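Local atomic coordinates of mitotic checkpoint control protein kinase BUB1 (Drosophila melanogaster, PDB entry 6JKK), a protein that probably acts at the kinetochore as an ATP-dependent checkpoint kinase that phosphorylates CENP-E, the chain here being its protein kinase domain. Residues A[59-64]-A[69-74]; A[83-88]-A[205-210]; A[54-59]-A[117-122]. All coordinates share one frame; numbering follows the deposited sequence.

Contact 1: A[59-64]-A[69-74]; sequences SKMIGK and SVYVGK
The beta hairpin whose turn is the glycine-rich, nucleotide-covering loop of protein kinases pairs Lys60 with Val72 and Gly63 with Val70, and illustrates how such a hairpin absorbs irregularity. The strands run antiparallel at 171°, yet two classic bulges put two donors on one carbonyl. Val72 O accepts from Ser59 N at 2.9 Å and, more loosely, from Lys60 N at 3.3 Å; Val70 O is gripped in the same manner by Ile62 N (2.7 Å) and Gly63 N. The second bulge shifts the register by one residue. On one face of the sheet Met61 lies over Tyr71, its CA 3.9 Å from the ring centroid and 26° off the normal, a CH-pi contact, while Met61 CB rests 3.7 Å from Tyr71 CE2. Leu43 and Pro45 also touch the Tyr71 side chain. A serine in place of Tyr71 would probably strip Met61 CA of its aromatic cover and open a gap beside Leu43 and Pro45. On the face that carries Val70 and Val72, the chi1 of 53° sets Val72 CG1 between its own backbone N and carbonyl carbon, turned to the other strand, where Lys60 CB and Ile62 CD1 approach it to 3.9 and 4.0 Å.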
loop_
_atom_site.group_PDB
_atom_site.type_symbol
_atom_site.label_atom_id
_atom_site.label_comp_id
_atom_site.label_asym_id
_atom_site.label_seq_id
_atom_site.Cartn_x
_atom_site.Cartn_y
_atom_site.Cartn_z
ATOM N N SER A 59 -17.308 -7.039 14.761
ATOM C CA SER A 59 -17.041 -6.628 16.140
ATOM C C SER A 59 -17.016 -5.115 16.370
ATOM O O SER A 59 -17.957 -4.555 16.943
ATOM C CB SER A 59 -15.753 -7.278 16.662
ATOM O OG SER A 59 -15.856 -8.694 16.643
ATOM N N LYS A 60 -15.942 -4.467 15.930
ATOM C CA LYS A 60 -15.699 -3.063 16.259
ATOM C C LYS A 60 -15.418 -2.187 15.036
ATOM O O LYS A 60 -14.812 -2.627 14.059
ATOM C CB LYS A 60 -14.547 -2.958 17.267
ATOM C CG LYS A 60 -14.897 -3.530 18.637
ATOM C CD LYS A 60 -13.814 -3.270 19.678
ATOM C CE LYS A 60 -12.615 -4.199 19.527
ATOM N NZ LYS A 60 -11.714 -4.121 20.724
ATOM N N MET A 61 -15.872 -0.939 15.096
ATOM C CA MET A 61 -15.590 0.026 14.034
ATOM C C MET A 61 -14.112 0.380 14.035
ATOM O O MET A 61 -13.527 0.605 15.098
ATOM C CB MET A 61 -16.448 1.286 14.237
ATOM C CG MET A 61 -16.277 2.385 13.192
ATOM S SD MET A 61 -14.930 3.551 13.527
ATOM C CE MET A 61 -15.479 4.339 15.040
ATOM N N ILE A 62 -13.502 0.421 12.854
ATOM C CA ILE A 62 -12.140 0.927 12.720
ATOM C C ILE A 62 -12.195 2.338 12.144
ATOM O O ILE A 62 -11.652 3.289 12.717
ATOM C CB ILE A 62 -11.286 0.050 11.798
ATOM C CG1 ILE A 62 -11.094 -1.345 12.399
ATOM C CG2 ILE A 62 -9.940 0.717 11.554
ATOM C CD1 ILE A 62 -10.445 -1.322 13.777
ATOM N N GLY A 63 -12.882 2.467 11.013
ATOM C CA GLY A 63 -13.020 3.748 10.351
ATOM C C GLY A 63 -14.377 3.842 9.695
ATOM O O GLY A 63 -14.968 2.821 9.331
ATOM N N LYS A 64 -14.875 5.063 9.538
ATOM C CA LYS A 64 -16.213 5.273 9.005
ATOM C C LYS A 64 -16.257 6.591 8.246
ATOM O O LYS A 64 -16.168 7.660 8.850
ATOM C CB LYS A 64 -17.218 5.291 10.157
ATOM C CG LYS A 64 -18.666 5.469 9.760
ATOM C CD LYS A 64 -19.529 5.798 10.980
ATOM C CE LYS A 64 -19.314 4.808 12.122
ATOM N NZ LYS A 64 -18.268 5.254 13.102
ATOM N N SER A 69 -17.073 2.190 5.419
ATOM C CA SER A 69 -16.494 1.997 6.741
ATOM C C SER A 69 -15.636 0.742 6.739
ATOM O O SER A 69 -15.689 -0.057 5.798
ATOM C CB SER A 69 -17.605 1.869 7.790
ATOM O OG SER A 69 -18.431 0.749 7.516
ATOM N N VAL A 70 -14.826 0.586 7.782
ATOM C CA VAL A 70 -14.039 -0.626 7.976
ATOM C C VAL A 70 -14.302 -1.136 9.382
ATOM O O VAL A 70 -14.280 -0.362 10.349
ATOM C CB VAL A 70 -12.519 -0.376 7.782
ATOM C CG1 VAL A 70 -11.724 -1.624 8.141
ATOM C CG2 VAL A 70 -12.221 0.023 6.349
ATOM N N TYR A 71 -14.563 -2.434 9.488
ATOM C CA TYR A 71 -14.837 -3.072 10.772
ATOM C C TYR A 71 -13.893 -4.245 10.968
ATOM O O TYR A 71 -13.472 -4.873 9.994
ATOM C CB TYR A 71 -16.291 -3.561 10.821
ATOM C CG TYR A 71 -17.278 -2.485 11.218
ATOM C CD1 TYR A 71 -17.735 -1.553 10.292
ATOM C CD2 TYR A 71 -17.748 -2.398 12.525
ATOM C CE1 TYR A 71 -18.630 -0.557 10.662
ATOM C CE2 TYR A 71 -18.649 -1.414 12.901
ATOM C CZ TYR A 71 -19.083 -0.496 11.966
ATOM O OH TYR A 71 -19.972 0.488 12.339
ATOM N N VAL A 72 -13.540 -4.525 12.219
ATOM C CA VAL A 72 -12.762 -5.723 12.525
ATOM C C VAL A 72 -13.740 -6.792 13.001
ATOM O O VAL A 72 -14.717 -6.487 13.694
ATOM C CB VAL A 72 -11.644 -5.453 13.569
ATOM C CG1 VAL A 72 -12.208 -4.788 14.811
ATOM C CG2 VAL A 72 -10.910 -6.741 13.931
ATOM N N GLY A 73 -13.510 -8.036 12.592
ATOM C CA GLY A 73 -14.365 -9.131 13.005
ATOM C C GLY A 73 -13.604 -10.439 13.044
ATOM O O GLY A 73 -12.381 -10.451 13.225
ATOM N N LYS A 74 -14.317 -11.547 12.880
ATOM C CA LYS A 74 -13.657 -12.845 12.881
ATOM C C LYS A 74 -14.434 -13.893 12.106
ATOM O O LYS A 74 -15.651 -14.011 12.251
ATOM C CB LYS A 74 -13.427 -13.331 14.317
ATOM C CG LYS A 74 -12.754 -14.700 14.410
ATOM C CD LYS A 74 -12.455 -15.073 15.856
ATOM C CE LYS A 74 -11.505 -14.078 16.497
ATOM N NZ LYS A 74 -11.281 -14.371 17.946
#

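Contact 2: A[83-88]-A[205-210]; sequences ALKQER and LIDFGV
Lys85 and Asp207 form a single ion pair that spans the cleft between strand 80-87 and the loop 206-210, where the CA atoms of Lys85 and Asp207 stay 9.5 Å apart. Following the loop from its start, Leu205 ends the short strand 203-205, and Ile206 comes next, leading directly into the acid. Asp207 then takes positive phi and psi, and its carboxylate reaches across to the lysine. Lys85 NZ donates to Asp207 OD2 at 2.7 Å, coming from above the carboxylate plane, 48° out of it. The lysine bridges the distance because its chain is fully extended, with CG anti to the backbone N (chi1 179°) and every later torsion likewise extended. Its ammonium group has a second carboxylate partner, Glu94 of helix 92-104. Phe208 turns away from the strand, its ring packing on Ile97, Cys98 and Ile101 of the same helix. A glycerol, probably from the crystallisation liquor, bonds to the backbone N of Asp207 and of Phe208. Gly209 completes the sequence Asp-Phe-Gly. With Lys85 predicted to bind ATP, the lysine joined to the helix glutamate and the phenylalanine tucked under that helix, the arrangement is consistent with the DFG-in, helix-C-in state of a protein kinase.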
loop_
_atom_site.group_PDB
_atom_site.type_symbol
_atom_site.label_atom_id
_atom_site.label_comp_id
_atom_site.label_asym_id
_atom_site.label_seq_id
_atom_site.Cartn_x
_atom_site.Cartn_y
_atom_site.Cartn_z
ATOM N N ALA A 83 -10.729 -8.043 8.426
ATOM C CA ALA A 83 -11.214 -6.682 8.247
ATOM C C ALA A 83 -12.377 -6.757 7.285
ATOM O O ALA A 83 -12.291 -7.441 6.259
ATOM C CB ALA A 83 -10.130 -5.798 7.669
ATOM N N LEU A 84 -13.458 -6.055 7.604
ATOM C CA LEU A 84 -14.590 -5.972 6.694
ATOM C C LEU A 84 -14.677 -4.555 6.152
ATOM O O LEU A 84 -14.860 -3.601 6.914
ATOM C CB LEU A 84 -15.892 -6.370 7.404
ATOM C CG LEU A 84 -15.846 -7.742 8.084
ATOM C CD1 LEU A 84 -15.706 -7.587 9.578
ATOM C CD2 LEU A 84 -17.063 -8.598 7.757
ATOM N N LYS A 85 -14.526 -4.419 4.838
ATOM C CA LYS A 85 -14.551 -3.104 4.211
ATOM C C LYS A 85 -15.802 -2.937 3.375
ATOM O O LYS A 85 -16.022 -3.676 2.402
ATOM C CB LYS A 85 -13.317 -2.904 3.329
ATOM C CG LYS A 85 -13.280 -1.552 2.625
ATOM C CD LYS A 85 -12.059 -1.451 1.725
ATOM C CE LYS A 85 -11.993 -0.115 1.008
ATOM N NZ LYS A 85 -10.685 0.021 0.297
ATOM N N GLN A 86 -16.619 -1.963 3.762
ATOM C CA GLN A 86 -17.862 -1.680 3.067
ATOM C C GLN A 86 -17.729 -0.397 2.265
ATOM O O GLN A 86 -17.171 0.591 2.753
ATOM C CB GLN A 86 -18.997 -1.530 4.073
ATOM C CG GLN A 86 -20.357 -1.271 3.422
ATOM C CD GLN A 86 -21.511 -1.612 4.339
ATOM O OE1 GLN A 86 -21.633 -1.068 5.438
ATOM N NE2 GLN A 86 -22.358 -2.532 3.896
ATOM N N GLU A 87 -18.223 -0.403 1.031
ATOM C CA GLU A 87 -18.181 0.818 0.234
ATOM C C GLU A 87 -19.430 1.004 -0.616
ATOM O O GLU A 87 -19.969 0.041 -1.164
ATOM C CB GLU A 87 -16.924 0.858 -0.642
ATOM C CG GLU A 87 -16.788 2.141 -1.460
ATOM C CD GLU A 87 -15.469 2.239 -2.202
ATOM O OE1 GLU A 87 -14.541 1.461 -1.889
ATOM O OE2 GLU A 87 -15.365 3.100 -3.100
ATOM N N ARG A 88 -19.878 2.256 -0.707
ATOM C CA ARG A 88 -20.964 2.667 -1.594
ATOM C C ARG A 88 -20.454 3.778 -2.517
ATOM O O ARG A 88 -19.781 4.704 -2.058
ATOM C CB ARG A 88 -22.165 3.175 -0.786
ATOM C CG ARG A 88 -22.769 2.137 0.162
ATOM C CD ARG A 88 -23.766 2.753 1.136
ATOM N NE ARG A 88 -23.179 3.910 1.799
ATOM C CZ ARG A 88 -22.454 3.853 2.912
ATOM N NH1 ARG A 88 -22.232 2.689 3.514
ATOM N NH2 ARG A 88 -21.950 4.967 3.426
ATOM N N LEU A 205 0.809 -4.773 1.521
ATOM C CA LEU A 205 0.185 -3.627 0.861
ATOM C C LEU A 205 -1.312 -3.889 0.706
ATOM O O LEU A 205 -1.711 -4.966 0.251
ATOM C CB LEU A 205 0.820 -3.418 -0.516
ATOM C CG LEU A 205 0.336 -2.228 -1.347
ATOM C CD1 LEU A 205 0.680 -0.930 -0.646
ATOM C CD2 LEU A 205 0.954 -2.264 -2.742
ATOM N N ILE A 206 -2.134 -2.910 1.085
ATOM C CA ILE A 206 -3.590 -3.069 1.074
ATOM C C ILE A 206 -4.281 -1.911 0.354
ATOM O O ILE A 206 -3.645 -0.901 0.024
ATOM C CB ILE A 206 -4.144 -3.123 2.514
ATOM C CG1 ILE A 206 -3.971 -1.759 3.197
ATOM C CG2 ILE A 206 -3.442 -4.216 3.329
ATOM C CD1 ILE A 206 -4.672 -1.610 4.566
ATOM N N ASP A 207 -5.589 -2.062 0.135
ATOM C CA ASP A 207 -6.446 -0.989 -0.367
ATOM C C ASP A 207 -6.158 -0.619 -1.820
ATOM O O ASP A 207 -5.633 0.456 -2.111
ATOM C CB ASP A 207 -6.385 0.248 0.545
ATOM C CG ASP A 207 -7.346 0.158 1.721
ATOM O OD1 ASP A 207 -7.060 0.781 2.773
ATOM O OD2 ASP A 207 -8.390 -0.519 1.599
ATOM N N PHE A 208 -6.538 -1.518 -2.719
ATOM C CA PHE A 208 -6.328 -1.341 -4.151
ATOM C C PHE A 208 -7.532 -0.698 -4.826
ATOM O O PHE A 208 -7.784 -0.925 -6.011
ATOM C CB PHE A 208 -6.006 -2.692 -4.787
ATOM C CG PHE A 208 -4.766 -3.327 -4.229
ATOM C CD1 PHE A 208 -3.510 -2.912 -4.659
ATOM C CD2 PHE A 208 -4.852 -4.320 -3.259
ATOM C CE1 PHE A 208 -2.356 -3.482 -4.136
ATOM C CE2 PHE A 208 -3.705 -4.900 -2.732
ATOM C CZ PHE A 208 -2.457 -4.480 -3.170
ATOM N N GLY A 209 -8.254 0.123 -4.067
ATOM C CA GLY A 209 -9.509 0.702 -4.522
ATOM C C GLY A 209 -9.424 1.638 -5.718
ATOM O O GLY A 209 -10.401 1.798 -6.452
ATOM N N VAL A 210 -8.268 2.267 -5.911
ATOM C CA VAL A 210 -8.076 3.152 -7.059
ATOM C C VAL A 210 -6.841 2.769 -7.873
ATOM O O VAL A 210 -6.241 3.612 -8.540
ATOM C CB VAL A 210 -7.989 4.642 -6.637
ATOM C CG1 VAL A 210 -9.296 5.095 -6.032
ATOM C CG2 VAL A 210 -6.838 4.882 -5.651
#

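Contact 3: A[54-59]-A[117-122]; sequences EKFEVS and IDYALV
Phe56 drives the edge of its ring toward the face of Tyr119, giving an offset edge-to-face pair. The two planes stand at 69° and the centroids lie 5.6 Å apart. The touching atom is the far end of the phenyl group: Phe56 CZ comes within 3.5 Å of Tyr119 CD1, on the side of the phenol ring nearer the backbone than the hydroxyl. Both residues hold CG anti to the carbonyl carbon (chi1 -61° for Phe56), and each ring is thereby turned toward the other strand, the two backbones here remaining well separated. Glu54 attends to the outer half of the tyrosine. Its bent chain crosses the phenol at about a right angle, placing Glu54 CG 3.4 Å from Tyr119 OH, and its carboxylate lies nearly parallel to the ring plane, 13° away. The meeting is one of aliphatic carbon against the ring and hydroxyl, while the carboxylate is engaged elsewhere: Glu54 OE2 is hydrogen-bonded to His75 NE2, whose ring also meets that of Phe56. In the sheet of the kinase N-lobe, strands 127-132, 80-87 and 68-75 lie between 54-64 and 119-122, and the pair spans the concave side of this strongly curved sheet. Ile130 of strand 127-132 touches both aromatic side chains, Leu49 of strand 47-51 touches Val58 and Leu121, and Phe95 of helix 92-104 packs on Ile117 and Ala120.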
loop_
_atom_site.group_PDB
_atom_site.type_symbol
_atom_site.label_atom_id
_atom_site.label_comp_id
_atom_site.label_asym_id
_atom_site.label_seq_id
_atom_site.Cartn_x
_atom_site.Cartn_y
_atom_site.Cartn_z
ATOM N N GLU A 54 -20.164 -19.262 5.057
ATOM C CA GLU A 54 -19.222 -18.718 6.027
ATOM C C GLU A 54 -19.850 -17.625 6.887
ATOM O O GLU A 54 -20.434 -16.672 6.364
ATOM C CB GLU A 54 -17.986 -18.190 5.300
ATOM C CG GLU A 54 -17.451 -19.160 4.252
ATOM C CD GLU A 54 -17.055 -20.504 4.839
ATOM O OE1 GLU A 54 -17.320 -21.540 4.191
ATOM O OE2 GLU A 54 -16.468 -20.527 5.942
ATOM N N LYS A 55 -19.743 -17.774 8.208
ATOM C CA LYS A 55 -20.284 -16.786 9.143
ATOM C C LYS A 55 -19.174 -15.980 9.817
ATOM O O LYS A 55 -18.123 -16.521 10.173
ATOM C CB LYS A 55 -21.169 -17.452 10.202
ATOM C CG LYS A 55 -21.629 -16.495 11.306
ATOM C CD LYS A 55 -22.511 -17.181 12.328
ATOM C CE LYS A 55 -23.861 -17.519 11.741
ATOM N NZ LYS A 55 -24.802 -18.030 12.781
ATOM N N PHE A 56 -19.411 -14.682 9.980
ATOM C CA PHE A 56 -18.415 -13.789 10.550
ATOM C C PHE A 56 -19.018 -13.003 11.704
ATOM O O PHE A 56 -20.179 -12.610 11.649
ATOM C CB PHE A 56 -17.921 -12.804 9.488
ATOM C CG PHE A 56 -17.261 -13.458 8.313
ATOM C CD1 PHE A 56 -18.022 -13.993 7.280
ATOM C CD2 PHE A 56 -15.879 -13.526 8.236
ATOM C CE1 PHE A 56 -17.413 -14.596 6.190
ATOM C CE2 PHE A 56 -15.255 -14.123 7.150
ATOM C CZ PHE A 56 -16.022 -14.657 6.124
ATOM N N GLU A 57 -18.236 -12.795 12.757
ATOM C CA GLU A 57 -18.597 -11.816 13.776
ATOM C C GLU A 57 -18.198 -10.469 13.202
ATOM O O GLU A 57 -17.123 -10.351 12.617
ATOM C CB GLU A 57 -17.787 -12.028 15.054
ATOM C CG GLU A 57 -18.159 -13.226 15.904
ATOM C CD GLU A 57 -17.185 -13.407 17.058
ATOM O OE1 GLU A 57 -16.160 -12.689 17.074
ATOM O OE2 GLU A 57 -17.438 -14.259 17.936
ATOM N N VAL A 58 -19.060 -9.468 13.337
ATOM C CA VAL A 58 -18.678 -8.089 13.037
ATOM C C VAL A 58 -18.537 -7.388 14.383
ATOM O O VAL A 58 -19.529 -7.176 15.074
ATOM C CB VAL A 58 -19.726 -7.375 12.166
ATOM C CG1 VAL A 58 -19.262 -5.961 11.838
ATOM C CG2 VAL A 58 -19.974 -8.159 10.884
ATOM N N SER A 59 -17.308 -7.039 14.761
ATOM C CA SER A 59 -17.041 -6.628 16.140
ATOM C C SER A 59 -17.016 -5.115 16.370
ATOM O O SER A 59 -17.957 -4.555 16.943
ATOM C CB SER A 59 -15.753 -7.278 16.662
ATOM O OG SER A 59 -15.856 -8.694 16.643
ATOM N N ILE A 117 -8.583 -10.705 -0.959
ATOM C CA ILE A 117 -10.006 -10.669 -0.620
ATOM C C ILE A 117 -10.475 -12.109 -0.452
ATOM O O ILE A 117 -10.603 -12.862 -1.431
ATOM C CB ILE A 117 -10.828 -9.862 -1.664
ATOM C CG1 ILE A 117 -10.389 -8.401 -1.636
ATOM C CG2 ILE A 117 -12.351 -9.953 -1.395
ATOM C CD1 ILE A 117 -11.098 -7.493 -2.630
ATOM N N ASP A 118 -10.672 -12.507 0.806
ATOM C CA ASP A 118 -11.079 -13.870 1.116
ATOM C C ASP A 118 -12.516 -14.126 0.681
ATOM O O ASP A 118 -12.848 -15.215 0.199
ATOM C CB ASP A 118 -10.956 -14.146 2.615
ATOM C CG ASP A 118 -9.518 -14.147 3.105
ATOM O OD1 ASP A 118 -8.588 -14.239 2.275
ATOM O OD2 ASP A 118 -9.326 -14.074 4.336
ATOM N N TYR A 119 -13.367 -13.123 0.883
ATOM C CA TYR A 119 -14.784 -13.224 0.554
ATOM C C TYR A 119 -15.317 -11.875 0.102
ATOM O O TYR A 119 -14.839 -10.817 0.545
ATOM C CB TYR A 119 -15.589 -13.738 1.756
ATOM C CG TYR A 119 -15.236 -15.159 2.125
ATOM C CD1 TYR A 119 -14.334 -15.429 3.148
ATOM C CD2 TYR A 119 -15.779 -16.228 1.426
ATOM C CE1 TYR A 119 -13.996 -16.730 3.474
ATOM C CE2 TYR A 119 -15.451 -17.527 1.744
ATOM C CZ TYR A 119 -14.562 -17.773 2.768
ATOM O OH TYR A 119 -14.238 -19.076 3.080
ATOM N N ALA A 120 -16.306 -11.918 -0.788
ATOM C CA ALA A 120 -16.914 -10.699 -1.311
ATOM C C ALA A 120 -18.427 -10.796 -1.275
ATOM O O ALA A 120 -19.015 -11.723 -1.830
ATOM C CB ALA A 120 -16.441 -10.432 -2.744
ATOM N N LEU A 121 -19.060 -9.830 -0.620
ATOM C CA LEU A 121 -20.509 -9.733 -0.655
ATOM C C LEU A 121 -20.825 -8.520 -1.516
ATOM O O LEU A 121 -20.456 -7.393 -1.175
ATOM C CB LEU A 121 -21.059 -9.559 0.759
ATOM C CG LEU A 121 -22.567 -9.642 0.966
ATOM C CD1 LEU A 121 -23.075 -11.033 0.605
ATOM C CD2 LEU A 121 -22.920 -9.287 2.406
ATOM N N VAL A 122 -21.479 -8.760 -2.648
ATOM C CA VAL A 122 -21.681 -7.720 -3.654
ATOM C C VAL A 122 -23.165 -7.465 -3.934
ATOM O O VAL A 122 -23.836 -8.276 -4.576
ATOM C CB VAL A 122 -20.946 -8.091 -4.961
ATOM C CG1 VAL A 122 -21.143 -7.020 -6.000
ATOM C CG2 VAL A 122 -19.458 -8.292 -4.689
#

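The three contacts sample one N-lobe sheet and its link to the cleft, with centres 12 to 13 Å apart. Contacts 1 and 2 meet where strands 68-75 and 80-87 are neighbours: Tyr71 O and Leu84 N, 2.7 Å apart, probably form a hydrogen bond. The side chain of Val70 in contact 1 comes, at the nearest atoms, to about 4 Å from that of Lys85, the predicted ATP-binding residue of contact 2, so both border the presumed nucleotide pocket. Contact 3 shares Ser59 and strand 54-64 with contact 1 but lies farther out, the side chain of Tyr119 being about 11 Å from that of Lys85 at their nearest atoms. Val58 CG2 and Leu84 CD2, at 4.3 Å, join contacts 3 and 2 by packing.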